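Local atomic coordinates of probable histone-lysine N-methyltransferase, H3 lysine-9 specific SUVH9 (Arabidopsis thaliana, PDB entry 4NJ5), a protein that acts in gene silencing within RNA-directed DNA methylation, apparently without methyltransferase activity, and may bind methylated DNA and recruit RNA polymerase V to chromatin. Residues L30-E34 with R46-K50; I71-I75 with I172-V176; M93-G97 with T119-V123; Q333-E339 with I470-H476; V445-M449 with M482-V486. One frame throughout, in Å; residues are numbered along the deposited sequence.

Contact 1: residues L30-E34 with R46-K50; sequences LMMEE and RADGK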
# COMPACT_ATOMS: atom_id res chain seq x y z
N LEU A 30 5.12 5.04 -16.64
CA LEU A 30 4.98 4.24 -17.86
C LEU A 30 3.51 4.10 -18.24
O LEU A 30 3.14 4.15 -19.44
CB LEU A 30 5.60 2.86 -17.64
CG LEU A 30 7.11 2.89 -17.43
CD1 LEU A 30 7.64 1.50 -17.12
CD2 LEU A 30 7.79 3.46 -18.67
N MET A 31 2.67 3.94 -17.22
CA MET A 31 1.23 3.90 -17.43
C MET A 31 0.67 5.24 -17.94
O MET A 31 -0.19 5.26 -18.82
CB MET A 31 0.50 3.45 -16.15
CG MET A 31 1.07 2.18 -15.54
SD MET A 31 -0.14 1.06 -14.82
CE MET A 31 -0.27 -0.10 -16.17
N MET A 32 1.16 6.35 -17.42
CA MET A 32 0.67 7.64 -17.92
C MET A 32 1.12 7.85 -19.36
O MET A 32 0.38 8.39 -20.18
CB MET A 32 1.16 8.79 -17.02
CG MET A 32 0.37 8.93 -15.72
SD MET A 32 -1.36 9.34 -16.03
CE MET A 32 -1.21 11.01 -16.67
N GLU A 33 2.32 7.38 -19.68
CA GLU A 33 2.87 7.56 -21.02
C GLU A 33 2.08 6.77 -22.04
O GLU A 33 1.74 7.28 -23.11
CB GLU A 33 4.36 7.21 -21.07
CG GLU A 33 5.28 8.23 -20.40
CD GLU A 33 5.13 9.64 -20.97
OE1 GLU A 33 5.90 10.00 -21.89
OE2 GLU A 33 4.25 10.39 -20.49
N GLU A 34 1.77 5.52 -21.71
CA GLU A 34 1.00 4.68 -22.63
C GLU A 34 -0.46 5.13 -22.74
O GLU A 34 -1.06 5.02 -23.81
CB GLU A 34 1.10 3.21 -22.22
CG GLU A 34 0.59 2.22 -23.26
CD GLU A 34 1.72 1.51 -24.00
OE1 GLU A 34 2.69 2.18 -24.41
OE2 GLU A 34 1.62 0.28 -24.18
N ARG A 46 -2.05 -4.42 -19.08
CA ARG A 46 -0.98 -3.47 -19.28
C ARG A 46 -0.19 -3.33 -17.98
O ARG A 46 1.00 -3.00 -18.00
CB ARG A 46 -1.63 -2.14 -19.67
CG ARG A 46 -0.74 -0.93 -19.70
CD ARG A 46 -1.64 0.27 -19.44
NE ARG A 46 -1.88 1.03 -20.64
CZ ARG A 46 -1.64 0.57 -21.86
NH1 ARG A 46 -1.15 -0.66 -22.08
NH2 ARG A 46 -1.89 1.35 -22.88
N ALA A 47 -0.86 -3.59 -16.86
CA ALA A 47 -0.25 -3.54 -15.54
C ALA A 47 0.99 -4.43 -15.40
O ALA A 47 2.05 -3.97 -14.96
CB ALA A 47 -1.28 -3.88 -14.46
N ASP A 48 0.87 -5.70 -15.79
CA ASP A 48 1.98 -6.64 -15.65
C ASP A 48 3.18 -6.28 -16.54
O ASP A 48 4.33 -6.31 -16.09
CB ASP A 48 1.50 -8.07 -15.92
CG ASP A 48 0.64 -8.62 -14.80
OD1 ASP A 48 0.07 -7.83 -14.03
OD2 ASP A 48 0.54 -9.86 -14.68
N GLY A 49 2.90 -5.95 -17.79
CA GLY A 49 3.93 -5.55 -18.72
C GLY A 49 4.65 -4.29 -18.27
O GLY A 49 5.88 -4.20 -18.36
N LYS A 50 3.89 -3.32 -17.76
CA LYS A 50 4.47 -2.08 -17.27
C LYS A 50 5.28 -2.30 -16.00
O LYS A 50 6.30 -1.65 -15.76
CB LYS A 50 3.39 -1.02 -17.06
CG LYS A 50 3.36 0.05 -18.14
CD LYS A 50 3.49 -0.54 -19.53
CE LYS A 50 3.66 0.55 -20.57
NZ LYS A 50 4.23 0.03 -21.85

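Contact 2: residues I71-I75 with I172-V176; sequences IVGSI and IEVRV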
# COMPACT_ATOMS: atom_id res chain seq x y z
N ILE A 71 22.86 -13.19 -1.31
CA ILE A 71 22.30 -13.11 0.04
C ILE A 71 21.38 -14.28 0.34
O ILE A 71 20.37 -14.48 -0.33
CB ILE A 71 21.52 -11.79 0.24
CG1 ILE A 71 22.48 -10.60 0.17
CG2 ILE A 71 20.79 -11.82 1.58
CD1 ILE A 71 21.85 -9.29 0.58
N VAL A 72 21.73 -15.07 1.35
CA VAL A 72 20.86 -16.14 1.82
C VAL A 72 20.21 -15.72 3.13
O VAL A 72 20.84 -15.07 3.97
CB VAL A 72 21.61 -17.50 1.95
CG1 VAL A 72 23.01 -17.41 1.34
CG2 VAL A 72 21.68 -17.97 3.40
N GLY A 73 18.93 -16.06 3.29
CA GLY A 73 18.19 -15.66 4.47
C GLY A 73 17.51 -14.33 4.27
O GLY A 73 17.07 -14.01 3.17
N SER A 74 17.42 -13.54 5.34
CA SER A 74 16.68 -12.28 5.30
C SER A 74 17.31 -11.25 4.36
O SER A 74 18.53 -11.14 4.26
CB SER A 74 16.55 -11.70 6.71
OG SER A 74 16.10 -12.68 7.63
N ILE A 75 16.46 -10.50 3.66
CA ILE A 75 16.90 -9.34 2.90
C ILE A 75 16.77 -8.12 3.80
O ILE A 75 15.67 -7.80 4.26
CB ILE A 75 16.07 -9.14 1.61
CG1 ILE A 75 16.08 -10.42 0.76
CG2 ILE A 75 16.59 -7.96 0.81
CD1 ILE A 75 17.46 -10.85 0.28
N ILE A 172 20.16 -24.61 4.51
CA ILE A 172 20.03 -23.24 4.03
C ILE A 172 18.71 -22.58 4.39
O ILE A 172 17.64 -23.15 4.16
CB ILE A 172 20.24 -23.16 2.50
CG1 ILE A 172 21.68 -23.52 2.14
CG2 ILE A 172 19.87 -21.78 1.97
CD1 ILE A 172 22.72 -22.70 2.88
N GLU A 173 18.79 -21.39 4.96
CA GLU A 173 17.61 -20.56 5.17
C GLU A 173 17.00 -20.21 3.82
O GLU A 173 17.65 -19.60 2.98
CB GLU A 173 17.99 -19.26 5.88
CG GLU A 173 18.18 -19.38 7.37
CD GLU A 173 18.65 -18.08 8.00
OE1 GLU A 173 19.52 -17.41 7.40
OE2 GLU A 173 18.15 -17.72 9.08
N VAL A 174 15.74 -20.59 3.63
CA VAL A 174 15.04 -20.32 2.38
C VAL A 174 13.91 -19.31 2.57
O VAL A 174 13.05 -19.49 3.43
CB VAL A 174 14.47 -21.61 1.78
CG1 VAL A 174 13.61 -21.31 0.56
CG2 VAL A 174 15.59 -22.58 1.42
N ARG A 175 13.92 -18.24 1.78
CA ARG A 175 12.83 -17.28 1.80
C ARG A 175 11.58 -17.86 1.14
O ARG A 175 11.66 -18.48 0.08
CB ARG A 175 13.23 -15.97 1.11
CG ARG A 175 14.36 -15.22 1.81
CD ARG A 175 14.65 -13.89 1.14
NE ARG A 175 15.17 -14.04 -0.21
CZ ARG A 175 16.46 -14.20 -0.50
NH1 ARG A 175 17.37 -14.24 0.46
NH2 ARG A 175 16.85 -14.32 -1.77
N VAL A 176 10.43 -17.68 1.79
CA VAL A 176 9.16 -18.09 1.22
C VAL A 176 8.30 -16.87 0.93
O VAL A 176 8.02 -16.07 1.82
CB VAL A 176 8.39 -19.03 2.17
CG1 VAL A 176 6.94 -19.17 1.71
CG2 VAL A 176 9.07 -20.38 2.25
O HOH W 1 19.42 -14.68 -3.04
O HOH W 2 18.08 -17.53 1.35
O HOH W 3 18.92 -14.16 7.74

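Contact 3: residues M93-G97 with T119-V123; sequences MGLHG and TSVIV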
# COMPACT_ATOMS: atom_id res chain seq x y z
N MET A 93 13.23 -6.02 -5.16
CA MET A 93 13.55 -6.06 -3.74
C MET A 93 14.47 -7.22 -3.35
O MET A 93 14.67 -7.48 -2.17
CB MET A 93 12.28 -6.09 -2.90
CG MET A 93 11.97 -4.78 -2.21
SD MET A 93 12.06 -3.39 -3.36
CE MET A 93 10.64 -3.72 -4.39
N GLY A 94 15.02 -7.91 -4.34
CA GLY A 94 15.98 -8.97 -4.09
C GLY A 94 15.44 -10.19 -3.37
O GLY A 94 16.21 -11.01 -2.86
N LEU A 95 14.11 -10.33 -3.33
CA LEU A 95 13.49 -11.47 -2.66
C LEU A 95 13.51 -12.72 -3.53
O LEU A 95 13.74 -13.82 -3.03
CB LEU A 95 12.04 -11.14 -2.29
CG LEU A 95 11.83 -10.28 -1.04
CD1 LEU A 95 10.43 -9.69 -1.04
CD2 LEU A 95 12.08 -11.09 0.22
N HIS A 96 13.27 -12.55 -4.82
CA HIS A 96 13.15 -13.68 -5.73
C HIS A 96 13.49 -13.20 -7.13
O HIS A 96 12.86 -12.27 -7.64
CB HIS A 96 11.73 -14.23 -5.69
CG HIS A 96 11.59 -15.60 -6.28
ND1 HIS A 96 11.50 -15.81 -7.64
CD2 HIS A 96 11.52 -16.82 -5.71
CE1 HIS A 96 11.38 -17.10 -7.88
NE2 HIS A 96 11.39 -17.74 -6.71
N GLY A 97 14.48 -13.83 -7.75
CA GLY A 97 15.01 -13.36 -9.02
C GLY A 97 14.44 -14.00 -10.27
O GLY A 97 14.81 -13.61 -11.37
N THR A 119 17.45 -20.34 -2.69
CA THR A 119 17.41 -19.24 -1.73
C THR A 119 16.01 -18.66 -1.54
O THR A 119 15.76 -17.91 -0.60
CB THR A 119 18.35 -18.09 -2.14
OG1 THR A 119 17.97 -17.60 -3.43
CG2 THR A 119 19.79 -18.57 -2.19
N SER A 120 15.10 -19.01 -2.45
CA SER A 120 13.77 -18.44 -2.41
C SER A 120 12.75 -19.27 -3.18
O SER A 120 13.04 -19.75 -4.28
CB SER A 120 13.81 -17.01 -2.96
OG SER A 120 12.70 -16.26 -2.50
N VAL A 121 11.57 -19.42 -2.60
CA VAL A 121 10.48 -20.11 -3.27
C VAL A 121 9.20 -19.29 -3.29
O VAL A 121 8.93 -18.51 -2.38
CB VAL A 121 10.18 -21.49 -2.63
CG1 VAL A 121 11.34 -22.45 -2.86
CG2 VAL A 121 9.89 -21.34 -1.15
N ILE A 122 8.42 -19.47 -4.35
CA ILE A 122 7.10 -18.86 -4.45
C ILE A 122 6.07 -19.93 -4.16
O ILE A 122 6.04 -20.97 -4.82
CB ILE A 122 6.84 -18.30 -5.86
CG1 ILE A 122 7.98 -17.40 -6.31
CG2 ILE A 122 5.53 -17.53 -5.88
CD1 ILE A 122 8.04 -16.08 -5.59
N VAL A 123 5.22 -19.69 -3.17
CA VAL A 123 4.21 -20.66 -2.80
C VAL A 123 2.81 -20.12 -3.04
O VAL A 123 2.45 -19.06 -2.54
CB VAL A 123 4.33 -21.07 -1.33
CG1 VAL A 123 3.25 -22.09 -0.97
CG2 VAL A 123 5.72 -21.63 -1.05

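Contact 4: residues Q333-E339 with I470-H476; sequences QKPLIHE and IVQFVLH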
# COMPACT_ATOMS: atom_id res chain seq x y z
N GLN A 333 2.92 14.82 -4.61
CA GLN A 333 2.37 15.82 -3.69
C GLN A 333 2.25 17.19 -4.37
O GLN A 333 3.08 17.55 -5.21
CB GLN A 333 3.26 15.97 -2.44
CG GLN A 333 3.25 14.78 -1.48
CD GLN A 333 3.98 15.08 -0.17
OE1 GLN A 333 4.02 16.23 0.27
NE2 GLN A 333 4.56 14.06 0.44
N LYS A 334 1.22 17.94 -4.01
CA LYS A 334 1.05 19.33 -4.46
C LYS A 334 0.42 20.15 -3.33
O LYS A 334 -0.27 19.59 -2.49
CB LYS A 334 0.24 19.42 -5.78
CG LYS A 334 -0.68 18.25 -6.06
CD LYS A 334 -0.60 17.83 -7.54
CE LYS A 334 -0.73 19.02 -8.49
NZ LYS A 334 -2.10 19.59 -8.51
N PRO A 335 0.65 21.47 -3.29
CA PRO A 335 0.11 22.26 -2.17
C PRO A 335 -1.41 22.36 -2.18
O PRO A 335 -2.02 22.61 -1.14
CB PRO A 335 0.72 23.65 -2.40
CG PRO A 335 0.99 23.71 -3.87
CD PRO A 335 1.37 22.30 -4.27
N LEU A 336 -2.01 22.16 -3.35
CA LEU A 336 -3.45 22.28 -3.50
C LEU A 336 -3.93 21.50 -4.72
O LEU A 336 -3.40 21.66 -5.82
CB LEU A 336 -3.85 23.75 -3.63
CG LEU A 336 -5.34 24.07 -3.72
CD1 LEU A 336 -6.07 23.61 -2.46
CD2 LEU A 336 -5.54 25.55 -3.96
N ILE A 337 -4.93 20.66 -4.52
CA ILE A 337 -5.52 19.91 -5.62
C ILE A 337 -6.89 20.47 -6.00
O ILE A 337 -7.78 20.58 -5.15
CB ILE A 337 -5.65 18.41 -5.28
CG1 ILE A 337 -4.28 17.82 -4.91
CG2 ILE A 337 -6.28 17.66 -6.44
CD1 ILE A 337 -4.32 16.36 -4.52
N HIS A 338 -7.04 20.82 -7.27
CA HIS A 338 -8.33 21.25 -7.80
C HIS A 338 -9.00 20.10 -8.55
O HIS A 338 -8.64 19.81 -9.69
CB HIS A 338 -8.17 22.45 -8.73
CG HIS A 338 -7.58 23.66 -8.08
ND1 HIS A 338 -8.36 24.65 -7.51
CD2 HIS A 338 -6.30 24.05 -7.92
CE1 HIS A 338 -7.57 25.60 -7.01
NE2 HIS A 338 -6.32 25.26 -7.25
N GLU A 339 -9.95 19.45 -7.90
CA GLU A 339 -10.73 18.40 -8.56
C GLU A 339 -11.84 19.04 -9.38
O GLU A 339 -12.21 20.19 -9.15
CB GLU A 339 -11.31 17.42 -7.55
CG GLU A 339 -10.29 16.43 -7.01
CD GLU A 339 -10.90 15.37 -6.10
OE1 GLU A 339 -12.14 15.26 -6.04
OE2 GLU A 339 -10.12 14.64 -5.45
N ILE A 470 -0.08 10.50 4.07
CA ILE A 470 0.18 11.91 3.79
C ILE A 470 -1.10 12.71 3.63
O ILE A 470 -2.18 12.15 3.41
CB ILE A 470 1.04 12.11 2.52
CG1 ILE A 470 0.28 11.64 1.29
CG2 ILE A 470 2.38 11.41 2.66
CD1 ILE A 470 0.91 12.06 -0.02
N VAL A 471 -0.95 14.02 3.72
CA VAL A 471 -2.07 14.95 3.63
C VAL A 471 -2.00 15.75 2.33
O VAL A 471 -0.91 16.16 1.91
CB VAL A 471 -2.07 15.91 4.83
CG1 VAL A 471 -3.14 16.98 4.68
CG2 VAL A 471 -2.25 15.15 6.13
N GLN A 472 -3.15 15.95 1.70
CA GLN A 472 -3.27 16.85 0.56
C GLN A 472 -4.48 17.75 0.73
O GLN A 472 -5.55 17.29 1.15
CB GLN A 472 -3.40 16.07 -0.75
CG GLN A 472 -2.16 15.27 -1.15
CD GLN A 472 -1.04 16.14 -1.70
OE1 GLN A 472 -0.92 16.31 -2.92
NE2 GLN A 472 -0.22 16.68 -0.81
N PHE A 473 -4.33 19.03 0.42
CA PHE A 473 -5.45 19.96 0.44
C PHE A 473 -6.19 19.95 -0.90
O PHE A 473 -5.60 20.20 -1.95
CB PHE A 473 -5.00 21.37 0.83
CG PHE A 473 -4.46 21.48 2.23
CD1 PHE A 473 -5.27 21.19 3.32
CD2 PHE A 473 -3.15 21.86 2.46
CE1 PHE A 473 -4.78 21.28 4.62
CE2 PHE A 473 -2.65 21.96 3.75
CZ PHE A 473 -3.47 21.67 4.83
N VAL A 474 -7.48 19.67 -0.84
CA VAL A 474 -8.31 19.49 -1.98
C VAL A 474 -9.55 20.36 -2.03
O VAL A 474 -10.23 20.57 -1.08
CB VAL A 474 -8.69 18.04 -2.17
CG1 VAL A 474 -9.66 17.87 -3.29
CG2 VAL A 474 -7.47 17.21 -2.39
N LEU A 475 -9.84 20.84 -3.22
CA LEU A 475 -11.06 21.53 -3.49
C LEU A 475 -11.89 20.75 -4.47
O LEU A 475 -11.40 20.29 -5.47
CB LEU A 475 -10.77 22.89 -4.04
CG LEU A 475 -10.21 23.88 -3.07
CD1 LEU A 475 -9.70 25.06 -3.84
CD2 LEU A 475 -11.25 24.30 -2.06
N HIS A 476 -13.15 20.57 -4.15
CA HIS A 476 -14.07 20.06 -5.12
C HIS A 476 -15.41 20.69 -5.10
O HIS A 476 -15.89 21.15 -6.10
CB HIS A 476 -14.15 18.56 -5.12
CG HIS A 476 -14.64 17.99 -3.86
ND1 HIS A 476 -15.91 17.81 -3.60
CD2 HIS A 476 -13.96 17.57 -2.77
CE1 HIS A 476 -16.03 17.30 -2.41
NE2 HIS A 476 -14.84 17.12 -1.92
O HOH W 4 2.22 18.56 0.06
O HOH W 5 -1.56 19.69 -0.22
O HOH W 6 -14.23 21.77 -8.36

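Contact 5: residues V445-M449 with M482-V486; sequences VDFAM and MFPRV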
# COMPACT_ATOMS: atom_id res chain seq x y z
N VAL A 445 -2.44 27.12 4.41
CA VAL A 445 -3.73 27.02 5.07
C VAL A 445 -3.57 27.50 6.51
O VAL A 445 -2.55 27.22 7.15
CB VAL A 445 -4.23 25.56 5.03
CG1 VAL A 445 -5.25 25.28 6.11
CG2 VAL A 445 -4.79 25.23 3.64
N ASP A 446 -4.54 28.26 7.03
CA ASP A 446 -4.44 28.78 8.39
C ASP A 446 -5.66 28.53 9.27
O ASP A 446 -5.69 28.96 10.42
CB ASP A 446 -4.08 30.27 8.40
CG ASP A 446 -5.07 31.13 7.62
OD1 ASP A 446 -6.25 30.76 7.51
OD2 ASP A 446 -4.65 32.20 7.13
N PHE A 447 -6.67 27.85 8.74
CA PHE A 447 -7.88 27.61 9.52
C PHE A 447 -7.70 26.48 10.54
O PHE A 447 -6.77 25.68 10.45
CB PHE A 447 -9.11 27.37 8.63
CG PHE A 447 -9.15 26.01 7.99
CD1 PHE A 447 -8.64 25.81 6.71
CD2 PHE A 447 -9.74 24.93 8.64
CE1 PHE A 447 -8.69 24.57 6.11
CE2 PHE A 447 -9.79 23.69 8.04
CZ PHE A 447 -9.27 23.51 6.78
N ALA A 448 -8.60 26.43 11.51
CA ALA A 448 -8.53 25.42 12.55
C ALA A 448 -9.74 24.51 12.49
O ALA A 448 -10.78 24.87 11.95
CB ALA A 448 -8.42 26.07 13.92
N MET A 449 -9.60 23.32 13.07
CA MET A 449 -10.67 22.34 13.09
C MET A 449 -10.93 21.88 14.51
O MET A 449 -10.00 21.60 15.26
CB MET A 449 -10.32 21.13 12.22
CG MET A 449 -9.98 21.48 10.79
SD MET A 449 -9.60 20.03 9.80
CE MET A 449 -11.16 19.17 9.86
N MET A 482 -9.12 29.58 1.01
CA MET A 482 -8.92 29.64 2.46
C MET A 482 -9.39 28.37 3.16
O MET A 482 -8.92 28.04 4.25
CB MET A 482 -9.65 30.85 3.04
CG MET A 482 -9.34 32.18 2.35
SD MET A 482 -7.74 32.88 2.79
CE MET A 482 -6.68 32.22 1.50
N PHE A 483 -10.33 27.66 2.54
CA PHE A 483 -10.93 26.50 3.19
C PHE A 483 -10.94 25.21 2.36
O PHE A 483 -12.00 24.62 2.15
CB PHE A 483 -12.36 26.83 3.62
CG PHE A 483 -12.43 27.67 4.86
CD1 PHE A 483 -12.22 27.11 6.11
CD2 PHE A 483 -12.73 29.02 4.78
CE1 PHE A 483 -12.29 27.88 7.25
CE2 PHE A 483 -12.80 29.80 5.93
CZ PHE A 483 -12.58 29.23 7.16
N PRO A 484 -9.76 24.74 1.92
CA PRO A 484 -9.78 23.48 1.18
C PRO A 484 -10.02 22.32 2.13
O PRO A 484 -9.82 22.47 3.34
CB PRO A 484 -8.36 23.40 0.61
CG PRO A 484 -7.53 24.11 1.62
CD PRO A 484 -8.39 25.24 2.13
N ARG A 485 -10.43 21.18 1.61
CA ARG A 485 -10.62 20.01 2.45
C ARG A 485 -9.29 19.32 2.73
O ARG A 485 -8.30 19.53 2.03
CB ARG A 485 -11.62 19.04 1.81
CG ARG A 485 -12.98 19.66 1.60
CD ARG A 485 -14.05 18.64 1.26
NE ARG A 485 -15.36 19.27 1.23
CZ ARG A 485 -16.20 19.30 2.26
NH1 ARG A 485 -17.38 19.90 2.14
NH2 ARG A 485 -15.87 18.73 3.42
N VAL A 486 -9.27 18.51 3.78
CA VAL A 486 -8.08 17.76 4.16
C VAL A 486 -8.28 16.31 3.75
O VAL A 486 -9.13 15.61 4.31
CB VAL A 486 -7.85 17.85 5.68
CG1 VAL A 486 -6.51 17.23 6.06
CG2 VAL A 486 -7.92 19.30 6.15
O HOH W 7 -6.34 29.13 5.29

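Contact 1: residues L30-E34 with R46-K50
Helices crossing at 124° with axes 10.6 Å apart meet here largely through side chains, as residues 46-50 illustrate. Arg-46, although poorly ordered, lays its CD 3.6 Å from Met-31 CE; its NH1 is 3.6 Å from Glu-34 OE2, a long salt bridge of charge alone, since the oxygen lies well out of the guanidinium plane. At Ala-47 the backbone becomes the docking surface, with CA 3.5 Å from Met-31 CE while the methyl group points away. Asp-48 also turns away, to a salt bridge with Arg-189. One turn after Arg-46, Lys-50 continues the apolar seam: its CB lies 3.9 Å from Met-31 CE and its CG 3.6 Å from Leu-30 CB. Its NZ then reaches Glu-34 OE2 at 3.5 Å, completing a salt-bridge network of Glu-34, Arg-46 and Lys-50 beside the apolar packing. Leu-30 extends the packing to Lys-53 and Met-57, while Met-32 leans on Asp-325, Tyr-326 and Arg-351, so that helix 8-35 lies between helix 46-60 and the Pre-SET loops.

Contact 2: residues I71-I75 with I172-V176
A single arginine nitrogen can hold two carbonyls of one loop, and Arg-175 does so by giving two hydrogen bonds from NH1: one to Gly-73 O at 2.7 Å, the other to Ile-71 O at 3.1 Å. The same Ile-71 O accepts from a water (2.9 Å) that in turn accepts from Arg-175 NH2 (2.9 Å), closing a small cycle. Farther along, a second water links Gly-73 N (2.6 Å) to Glu-173 O (2.7 Å). A third water accepts from Ser-74 N at 2.9 Å and donates only weakly to Glu-173 OE1 at 3.3 Å. Glycine suits position 73: its backbone angles would jam a side chain against the preceding carbonyl, and a CB would collide with Glu-173 OE1, which lies 3.7 Å from Gly-73 CA. Apolar packing completes the contact, with Ile-75 CD1 over one guanidinium face, 3.4 Å from Arg-175 NH1, and Val-72 CG2 loosely against Ile-172 CG2 at 4.5 Å. Within the SRA domain, Arg-175 NE also donates a hydrogen bond to Leu-95 O. Across this contact the buried cation is thus met by neutral carbonyls, which ties it to the course of the main chain rather than to an acidic side chain.

Contact 3: residues M93-G97 with T119-V123
A helix end meets an irregular strand here. Residues 93-97 follow helix 87-92: Met-93 is the first to leave helical angles, and Gly-94, at positive phi, is the C-prime residue of a Schellman motif in which Leu-95 N returns to Leu-90 O. Residues 119-123 are extended, but Thr-119 and Ser-120 both face Asp-104 in a classic beta bulge, and Ser-120 comes closest to the loop, its CA 5.8 Å from that of His-96. The contact thereby fastens the end of a short helix to strand 117-124 of the SRA sheet, whose neighbour on one side is strand 174-180. Ser-120 OG donates to Leu-95 O at 2.7 Å, an oxygen that also accepts from Arg-175 NE. The His-96 ring lies against the strand, with CD2 3.5 Å from Ser-120 OG. Ile-122 CG1 sits over the ring face in a CH-pi contact, 3.6 Å from the His-96 centroid and 18° off the ring normal. His-96 NE2 is hydrogen-bonded to Gly-102 O, and Ile-122 also touches Arg-87 and Leu-90 of the helix.

Contact 4: residues Q333-E339 with I470-H476
In a parallel pairing, bridged residues stand abreast with their side chains on the same face: here Ile-337 beside Val-474, and His-338 beside Leu-475. Ile-337 CB presses 3.6 Å from Val-474 CG2. Leu-475 CD1, in contrast, is a knob touched from two sides, by Leu-336 CD1 at 4.1 Å and His-338 CE1 at 3.9 Å; Leu-336 CD1 also rests on Phe-473 CB at 4.1 Å. Three hydrogen bonds hold this register: Ile-337 N to Phe-473 O (2.7 Å), Leu-475 N to Ile-337 O (2.8 Å) and Glu-339 N to Leu-475 O (3.0 Å). Strand 337-338 of the Pre-SET region is thus an edge strand added to the SET-domain sheet, shortly before the zinc ligand Cys-340. Upstream the chains diverge, and Gln-472 curls into the gap, its OE1 accepting from Lys-334 N at 2.9 Å. A water fills the hollow beside it, bonded to Lys-334 O (2.6 Å) and Phe-473 N (2.9 Å). Beyond, Gln-333 CG packs 3.9 Å from Ile-470 CD1.

Contact 5: residues V445-M449 with M482-V486
The SET fold is built of several small beta-sheets, and this contact packs two of them together: strand 448-450, paired with 393-395, and strand 485-490, the neighbour of 469-475 and 386-389. The touching segments run 63° apart and share no direct hydrogen bond. Val-445 opens the interface by setting CG2 3.6 Å from Pro-484 CG; both residues also lean on Phe-473. Asp-446 faces the solvent side, where a water accepts from its N (2.7 Å) and donates to its OD1 (2.8 Å) and to Met-482 O (3.0 Å), a water bridge between the two segments. Phe-447 is the central plug. Its CB lies 3.5 Å from Phe-483 CE1, the two rings meeting obliquely with centroids 5.1 Å apart and planes at 38°. Around the same ring, Phe-447 CD1 approaches Met-482 O at 3.3 Å, CE1 lies 4.0 Å from Pro-484 CD and CZ is 3.6 Å from Pro-484 O. Ala-448 turns its methyl group away, to Ala-400 of helix 397-405, while its backbone pairs with Leu-395. Met-449 points back across, its SD 4.1 Å from Val-486 CG2, a methyl that also lies 4.5 Å from Phe-447 CZ.

How the contacts relate
Burial alone does not set the chemistry: contacts 2 and 5 are both partly buried, yet one is polar and water-mediated, the other apolar. Contact 1 is a surface meeting of helices held by methionine packing and loose charges, and it touches none of the others. Contacts 2 and 3 share the SRA sheet, where strands 174-180 and 117-124 are neighbours: contact 3, the more buried, is nested in the chain loop that contact 2 closes, and Arg-175 O accepts from Val-121 N at 2.8 Å. Some 38 to 49 Å away between centres, contacts 4 and 5 share the SET sheet through adjacent strands 469-475 and 485-490. Contact 4 is buried and built on backbone pairing.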